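Local coordinates for protein sugar ABC transporter (Agrobacterium radiobacter, PDB 4RXT) that binds the sugar alpha-L-arabinopyranose and, as a family 2 solute-binding protein, probably delivers it to an ABC-type transporter, at residues 175-180 / 201-206; 3-8 / 33-38. All blocks are in the same frame, centred on the assembly; numbering follows the deposited sequence.

Contact 1 (175-180 / 201-206). With ARA (alpha-L-arabinopyranose), chain B.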
loop_
_atom_site.group_PDB
_atom_site.type_symbol
_atom_site.label_atom_id
_atom_site.label_comp_id
_atom_site.label_asym_id
_atom_site.label_seq_id
_atom_site.Cartn_x
_atom_site.Cartn_y
_atom_site.Cartn_z
ATOM N N GLY A 175 7.213 -9.985 -4.690
ATOM C CA GLY A 175 7.119 -9.497 -3.351
ATOM C C GLY A 175 8.408 -9.102 -2.662
ATOM O O GLY A 175 8.337 -8.668 -1.543
ATOM N N GLN A 176 9.552 -9.222 -3.325
ATOM C CA GLN A 176 10.832 -8.851 -2.716
ATOM C C GLN A 176 11.470 -7.610 -3.346
ATOM O O GLN A 176 11.569 -7.474 -4.563
ATOM C CB GLN A 176 11.826 -10.000 -2.801
ATOM C CG GLN A 176 11.275 -11.328 -2.365
ATOM C CD GLN A 176 12.287 -12.422 -2.560
ATOM O OE1 GLN A 176 13.092 -12.697 -1.687
ATOM N NE2 GLN A 176 12.254 -13.046 -3.717
ATOM N N ALA A 177 11.943 -6.712 -2.474
ATOM C CA ALA A 177 12.609 -5.493 -2.904
ATOM C C ALA A 177 13.759 -5.810 -3.839
ATOM O O ALA A 177 14.004 -5.088 -4.813
ATOM C CB ALA A 177 13.093 -4.662 -1.708
ATOM N N THR A 178 14.492 -6.875 -3.546
ATOM C CA THR A 178 15.648 -7.201 -4.378
ATOM C C THR A 178 15.251 -7.549 -5.814
ATOM O O THR A 178 15.974 -7.289 -6.733
ATOM C CB THR A 178 16.467 -8.369 -3.786
ATOM O OG1 THR A 178 15.583 -9.453 -3.507
ATOM C CG2 THR A 178 17.186 -7.929 -2.514
ATOM N N THR A 179 14.087 -8.152 -5.963
ATOM C CA THR A 179 13.560 -8.417 -7.293
ATOM C C THR A 179 13.195 -7.121 -8.043
ATOM O O THR A 179 13.484 -6.992 -9.223
ATOM C CB THR A 179 12.376 -9.373 -7.206
ATOM O OG1 THR A 179 12.763 -10.534 -6.459
ATOM C CG2 THR A 179 11.956 -9.786 -8.614
ATOM N N GLY A 180 12.599 -6.172 -7.324
ATOM C CA GLY A 180 12.411 -4.795 -7.824
ATOM C C GLY A 180 13.700 -4.158 -8.350
ATOM O O GLY A 180 13.762 -3.561 -9.437
ATOM N N ASN A 201 4.349 0.450 -4.447
ATOM C CA ASN A 201 4.216 0.254 -3.006
ATOM C C ASN A 201 5.585 0.441 -2.324
ATOM O O ASN A 201 6.586 0.639 -2.996
ATOM C CB ASN A 201 3.539 -1.094 -2.688
ATOM C CG ASN A 201 4.506 -2.276 -2.704
ATOM O OD1 ASN A 201 5.505 -2.276 -3.432
ATOM N ND2 ASN A 201 4.225 -3.271 -1.899
ATOM N N LEU A 202 5.606 0.287 -1.008
ATOM C CA LEU A 202 6.853 0.518 -0.269
ATOM C C LEU A 202 7.993 -0.379 -0.783
ATOM O O LEU A 202 9.128 0.050 -0.927
ATOM C CB LEU A 202 6.627 0.240 1.202
ATOM C CG LEU A 202 7.870 0.313 2.088
ATOM C CD1 LEU A 202 8.398 1.726 2.017
ATOM C CD2 LEU A 202 7.490 -0.092 3.499
ATOM N N ILE A 203 7.680 -1.649 -0.980
ATOM C CA ILE A 203 8.671 -2.662 -1.293
ATOM C C ILE A 203 9.322 -2.382 -2.641
ATOM O O ILE A 203 10.518 -2.456 -2.814
ATOM C CB ILE A 203 8.069 -4.098 -1.248
ATOM C CG1 ILE A 203 7.337 -4.357 0.089
ATOM C CG2 ILE A 203 9.141 -5.154 -1.511
ATOM C CD1 ILE A 203 8.179 -4.066 1.318
ATOM N N MET A 204 8.496 -2.032 -3.623
ATOM C CA MET A 204 9.058 -1.646 -4.900
ATOM C C MET A 204 9.797 -0.309 -4.861
ATOM O O MET A 204 10.842 -0.142 -5.523
ATOM C CB MET A 204 7.988 -1.656 -6.009
ATOM C CG MET A 204 7.419 -3.026 -6.366
ATOM S SD MET A 204 8.653 -4.245 -6.997
ATOM C CE MET A 204 9.142 -5.085 -5.474
ATOM N N ALA A 205 9.290 0.634 -4.087
ATOM C CA ALA A 205 10.053 1.882 -3.884
ATOM C C ALA A 205 11.457 1.651 -3.291
ATOM O O ALA A 205 12.421 2.265 -3.714
ATOM C CB ALA A 205 9.268 2.828 -3.005
ATOM N N GLN A 206 11.541 0.754 -2.331
ATOM C CA GLN A 206 12.854 0.399 -1.742
ATOM C C GLN A 206 13.780 -0.133 -2.812
ATOM O O GLN A 206 14.900 0.318 -2.946
ATOM C CB GLN A 206 12.673 -0.663 -0.650
ATOM C CG GLN A 206 11.929 -0.198 0.600
ATOM C CD GLN A 206 11.453 -1.353 1.480
ATOM O OE1 GLN A 206 11.310 -2.507 1.032
ATOM N NE2 GLN A 206 11.239 -1.059 2.746
HETATM C C1 ARA B . 1.357 -0.695 0.759
HETATM C C2 ARA B . 0.010 -1.171 0.181
HETATM C C3 ARA B . -0.240 -2.609 0.605
HETATM C C4 ARA B . 0.959 -3.514 0.271
HETATM C C5 ARA B . 2.160 -2.728 -0.049
HETATM O O1 ARA B . 1.516 0.310 -0.236
HETATM O O2 ARA B . -1.073 -0.358 0.671
HETATM O O3 ARA B . -1.480 -3.039 0.020
HETATM O O4 ARA B . 0.795 -4.227 -0.957
HETATM O O5 ARA B . 2.428 -1.627 0.835
#

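Contact 2 (3-8 / 33-38)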
loop_
_atom_site.group_PDB
_atom_site.type_symbol
_atom_site.label_atom_id
_atom_site.label_comp_id
_atom_site.label_asym_id
_atom_site.label_seq_id
_atom_site.Cartn_x
_atom_site.Cartn_y
_atom_site.Cartn_z
ATOM N N ALA A 3 -14.063 -10.414 30.315
ATOM C CA ALA A 3 -14.933 -9.271 30.107
ATOM C C ALA A 3 -14.360 -8.262 29.133
ATOM O O ALA A 3 -14.789 -7.120 29.122
ATOM C CB ALA A 3 -15.225 -8.581 31.431
ATOM N N GLU A 4 -13.371 -8.668 28.342
ATOM C CA GLU A 4 -12.804 -7.765 27.352
ATOM C C GLU A 4 -12.713 -8.543 26.082
ATOM O O GLU A 4 -12.234 -9.669 26.068
ATOM C CB GLU A 4 -11.468 -7.227 27.861
ATOM C CG GLU A 4 -10.367 -7.119 26.848
ATOM C CD GLU A 4 -9.059 -6.682 27.468
ATOM O OE1 GLU A 4 -8.938 -5.509 27.883
ATOM O OE2 GLU A 4 -8.165 -7.560 27.541
ATOM N N VAL A 5 -13.302 -7.973 25.045
ATOM C CA VAL A 5 -13.413 -8.656 23.779
ATOM C C VAL A 5 -12.071 -8.720 23.078
ATOM O O VAL A 5 -11.119 -7.988 23.401
ATOM C CB VAL A 5 -14.524 -8.069 22.870
ATOM C CG1 VAL A 5 -15.877 -8.127 23.577
ATOM C CG2 VAL A 5 -14.165 -6.674 22.409
ATOM N N THR A 6 -11.989 -9.695 22.186
ATOM C CA THR A 6 -10.837 -9.926 21.330
ATOM C C THR A 6 -11.173 -9.556 19.888
ATOM O O THR A 6 -12.174 -10.002 19.317
ATOM C CB THR A 6 -10.342 -11.394 21.404
ATOM O OG1 THR A 6 -10.018 -11.731 22.768
ATOM C CG2 THR A 6 -9.130 -11.594 20.518
ATOM N N ILE A 7 -10.327 -8.713 19.310
ATOM C CA ILE A 7 -10.425 -8.287 17.901
ATOM C C ILE A 7 -9.033 -8.411 17.266
ATOM O O ILE A 7 -8.214 -7.501 17.372
ATOM C CB ILE A 7 -11.013 -6.849 17.767
ATOM C CG1 ILE A 7 -12.372 -6.784 18.453
ATOM C CG2 ILE A 7 -11.107 -6.484 16.288
ATOM C CD1 ILE A 7 -13.023 -5.414 18.456
ATOM N N PRO A 8 -8.747 -9.572 16.656
ATOM C CA PRO A 8 -7.517 -9.730 15.917
ATOM C C PRO A 8 -7.426 -8.800 14.715
ATOM O O PRO A 8 -8.444 -8.456 14.099
ATOM C CB PRO A 8 -7.552 -11.178 15.428
ATOM C CG PRO A 8 -8.604 -11.840 16.233
ATOM C CD PRO A 8 -9.579 -10.770 16.546
ATOM N N LEU A 33 -8.844 1.543 24.147
ATOM C CA LEU A 33 -10.260 1.187 24.146
ATOM C C LEU A 33 -10.573 -0.030 25.025
ATOM O O LEU A 33 -11.726 -0.378 25.214
ATOM C CB LEU A 33 -10.727 0.888 22.709
ATOM C CG LEU A 33 -10.579 2.001 21.670
ATOM C CD1 LEU A 33 -11.034 1.511 20.301
ATOM C CD2 LEU A 33 -11.354 3.244 22.100
ATOM N N GLY A 34 -9.532 -0.694 25.518
ATOM C CA GLY A 34 -9.695 -1.908 26.308
ATOM C C GLY A 34 -10.164 -3.111 25.513
ATOM O O GLY A 34 -11.146 -3.773 25.877
ATOM N N VAL A 35 -9.414 -3.400 24.460
ATOM C CA VAL A 35 -9.665 -4.541 23.582
ATOM C C VAL A 35 -8.352 -5.324 23.457
ATOM O O VAL A 35 -7.284 -4.731 23.325
ATOM C CB VAL A 35 -10.140 -4.074 22.184
ATOM C CG1 VAL A 35 -10.333 -5.248 21.226
ATOM C CG2 VAL A 35 -11.459 -3.321 22.295
ATOM N N LYS A 36 -8.426 -6.640 23.527
ATOM C CA LYS A 36 -7.266 -7.497 23.258
ATOM C C LYS A 36 -7.130 -7.571 21.717
ATOM O O LYS A 36 -8.085 -7.906 20.999
ATOM C CB LYS A 36 -7.496 -8.916 23.830
ATOM C CG LYS A 36 -6.410 -9.985 23.569
ATOM C CD LYS A 36 -6.927 -11.440 23.551
ATOM C CE LYS A 36 -5.826 -12.426 23.234
ATOM N NZ LYS A 36 -6.257 -13.865 23.338
ATOM N N VAL A 37 -5.957 -7.209 21.193
ATOM C CA VAL A 37 -5.710 -7.180 19.747
ATOM C C VAL A 37 -4.506 -8.061 19.381
ATOM O O VAL A 37 -3.362 -7.591 19.284
ATOM C CB VAL A 37 -5.525 -5.730 19.237
ATOM C CG1 VAL A 37 -5.256 -5.721 17.750
ATOM C CG2 VAL A 37 -6.750 -4.870 19.559
ATOM N N PRO A 38 -4.771 -9.353 19.150
ATOM C CA PRO A 38 -3.735 -10.186 18.589
ATOM C C PRO A 38 -3.284 -9.672 17.247
ATOM O O PRO A 38 -4.090 -9.256 16.446
ATOM C CB PRO A 38 -4.406 -11.576 18.437
ATOM C CG PRO A 38 -5.620 -11.541 19.317
ATOM C CD PRO A 38 -6.022 -10.099 19.415
HETATM O O HOH W 1 -13.717 -5.126 25.383
#

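Contact 1 (175-180 / 201-206)
The backbones come closest where Ala177 faces Ile203, with CA atoms 5.1 Å apart, at the first turns of helices 177-190 and 202-214; no hydrogen bond joins the two. Ile203 sends its CG2 branch, anti to its own backbone N, against the start of the other helix, 3.3 Å from Ala177 N. The small Ala177 lets the helix ends approach, and its CB lies 3.9 Å from Gln206 OE1, the amide being fixed at its other end by Asp229. Met204 starts away from helix 177-190 but folds back, bent at chi2 (-61°) and chi3 (92°). Its CE comes to 3.5 Å from Gln176 O, the carbonyl that accepts from Gly180 N within the first turn, while SD rests 3.9 Å from Gly180 CA. Gly180 suits this spot because a CB there would crowd the methionine methyl. Asn201 caps helix 202-214: its OD1 accepts from Met204 N at 3.0 Å, nearly straight at 170°. The same side chain lies against the arabinose, its CB 3.5 Å from O1 of the sugar. Helix N-termini set at the C-terminal ends of parallel strands, with an N-cap residue at the ligand, are characteristic of the sugar cleft of periplasmic binding proteins.

Contact 2 (3-8 / 33-38)
A short parallel backbone bridge joins Thr6 and Lys36 in the segments that lead into the neighbouring strands 9-11 and 39-41, at the edge of the parallel sheet. The touching parts, residues 4-8 and 34-38, run 33° apart. Lys36 uses both its backbone polar groups: its N donates to Val5 O (3.0 Å), and its O accepts from Ile7 N (2.9 Å) in an almost straight bond, 172° at the hydrogen. One step earlier the chains have spread, and a water bridges them, accepting from Val5 N and donating to Gly34 O. Gly34, with positive phi, is where the chain leaves helix 17-33, a backbone shape that glycine adopts easily.

On one face, Val35 places CG1 anti to its backbone N (chi1 177°), where it meets Ile7 CG1 at 3.8 Å. Branched apolar residues suit this face because helix 249-264 covers it, Ala260 touching Ile7 and Leu261 touching Val35. On the other, Thr6 and Lys36 run side by side. The extended lysine passes its CD 3.2 Å from Thr6 OG1, so that a methylene lies against the hydroxyl while the chain carries the ammonium onward. The side chains of Thr6 and Pro38 cross at about a right angle, Thr6 CG2 lying 3.6 Å from Pro38 CD. Glu4 lies across Lys36, its carboxylate held by Ser1 through OE2.

Pro38 leaves out one rung; pairing resumes with Ile9. The missing bond of the parallel ladder would run from Pro38 N to Ile7 O, but proline has no N-H to give. Buried Ile7 O therefore lacks a conventional partner and receives the CA-H of Val37, at 3.5 Å from Val37 CA. The chemistry implies a join fastened within these segments by two backbone bonds and apolar cover, with one carbonyl left to a single weak CA-H contact.

Overall arrangement
From the N terminus, contact 2 comes first: it closes the loop that runs through strand 9-11 and helix 17-33, bringing the entry to strand 39-41 beside the entry to strand 9-11. The chain then completes most of the first sheet before strand 133-139 opens the second, where contact 1 closes a shorter loop through helix 177-190 and strand 194-199. The loops follow in series, neither nesting nor crossing. Their centres lie 33 Å apart and their nearest atoms about 20 Å. Contact 2 thus ties the sheet edge of one lobe away from the annotated sites, whereas contact 1 joins two helix starts of the other lobe beside the sugar.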